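Local coordinates for protein CopN (Chlamydia pneumoniae, PDB 4NRH) that probably acts as a gatekeeper of type III secretion, binding a chaperone to direct the secretion of translocator proteins, at residues A292-A295 with N296-A300. Numbering follows the deposited sequence.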
loop_
_atom_site.group_PDB
_atom_site.type_symbol
_atom_site.label_atom_id
_atom_site.label_comp_id
_atom_site.label_asym_id
_atom_site.label_seq_id
_atom_site.Cartn_x
_atom_site.Cartn_y
_atom_site.Cartn_z
ATOM N N ALA A 292 -22.366 2.182 5.482
ATOM C CA ALA A 292 -23.790 2.008 5.741
ATOM C C ALA A 292 -24.079 1.806 7.226
ATOM O O ALA A 292 -25.001 2.409 7.775
ATOM C CB ALA A 292 -24.329 0.834 4.938
ATOM N N MET A 293 -23.288 0.954 7.870
ATOM C CA MET A 293 -23.515 0.608 9.270
ATOM C C MET A 293 -23.237 1.783 10.204
ATOM O O MET A 293 -23.924 1.957 11.210
ATOM C CB MET A 293 -22.656 -0.594 9.670
ATOM C CG MET A 293 -23.027 -1.885 8.954
ATOM S SD MET A 293 -24.788 -2.266 9.045
ATOM C CE MET A 293 -25.295 -1.976 7.351
ATOM N N ILE A 294 -22.229 2.585 9.873
ATOM C CA ILE A 294 -21.941 3.794 10.637
ATOM C C ILE A 294 -23.087 4.788 10.477
ATOM O O ILE A 294 -23.519 5.415 11.445
ATOM C CB ILE A 294 -20.614 4.449 10.203
ATOM C CG1 ILE A 294 -19.436 3.526 10.522
ATOM C CG2 ILE A 294 -20.419 5.789 10.898
ATOM C CD1 ILE A 294 -18.115 4.013 9.974
ATOM N N ALA A 295 -23.575 4.919 9.247
ATOM C CA ALA A 295 -24.732 5.760 8.958
ATOM C C ALA A 295 -25.955 5.287 9.737
ATOM O O ALA A 295 -26.716 6.095 10.271
ATOM C CB ALA A 295 -25.022 5.772 7.466
ATOM N N ASN A 296 -26.137 3.971 9.795
ATOM C CA ASN A 296 -27.238 3.379 10.545
ATOM C C ASN A 296 -27.081 3.604 12.044
ATOM O O ASN A 296 -28.059 3.857 12.748
ATOM C CB ASN A 296 -27.343 1.880 10.252
ATOM C CG ASN A 296 -27.852 1.594 8.854
ATOM O OD1 ASN A 296 -28.096 2.512 8.069
ATOM N ND2 ASN A 296 -28.021 0.316 8.536
ATOM N N ALA A 297 -25.845 3.506 12.524
ATOM C CA ALA A 297 -25.550 3.714 13.936
ATOM C C ALA A 297 -25.857 5.147 14.356
ATOM O O ALA A 297 -26.401 5.383 15.433
ATOM C CB ALA A 297 -24.094 3.376 14.228
ATOM N N LEU A 298 -25.512 6.098 13.493
ATOM C CA LEU A 298 -25.812 7.508 13.725
ATOM C C LEU A 298 -27.308 7.758 13.891
ATOM O O LEU A 298 -27.726 8.514 14.767
ATOM C CB LEU A 298 -25.269 8.361 12.578
ATOM C CG LEU A 298 -23.780 8.697 12.621
ATOM C CD1 LEU A 298 -23.314 9.212 11.271
ATOM C CD2 LEU A 298 -23.507 9.722 13.709
ATOM N N ASP A 299 -28.107 7.122 13.042
ATOM C CA ASP A 299 -29.556 7.274 13.083
ATOM C C ASP A 299 -30.148 6.689 14.363
ATOM O O ASP A 299 -31.003 7.307 14.998
ATOM C CB ASP A 299 -30.195 6.616 11.858
ATOM C CG ASP A 299 -29.830 7.319 10.563
ATOM O OD1 ASP A 299 -29.526 8.531 10.608
ATOM O OD2 ASP A 299 -29.848 6.661 9.502
ATOM N N ALA A 300 -29.692 5.495 14.728
ATOM C CA ALA A 300 -30.157 4.818 15.935
ATOM C C ALA A 300 -29.841 5.619 17.196
ATOM O O ALA A 300 -30.643 5.670 18.129
ATOM C CB ALA A 300 -29.545 3.427 16.027
#
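The backbone N of N296 donates to A292 O at 2.8 Å, and the asparagine's own side chain lies beyond the oxygen of the same carbonyl. With CG beside the backbone N (chi1 -71°), N296 CG lies 3.2 Å from A292 O; N296 OD1 is 3.1 Å from that oxygen, but both are acceptors and no bond joins them. One residue further along, A297 N donates to M293 O at 2.8 Å and L298 N reaches I294 O at 2.9 Å, while D299 N to A295 O is longer, 3.3 Å. These i to i+4 bonds define an alpha-helix, which alanine suits because it adds only a methyl; A297 is buried.

M293 bends at chi2 and chi3 and runs alongside N296, bringing its methyl CE to 3.8 Å from N296 ND2, so a flexible thioether lies beside the amide nitrogen of a polar, solvent-exposed residue. On another side of the helix, I294 CG2 and L298 CD1 approach loosely, 4.5 Å apart, two branched apolar side chains that face helix 259-272. There I294 rests on F270, and L298 on T263, L266 and N267, whereas the small A292 packs against I44 of the SycD chaperone chain.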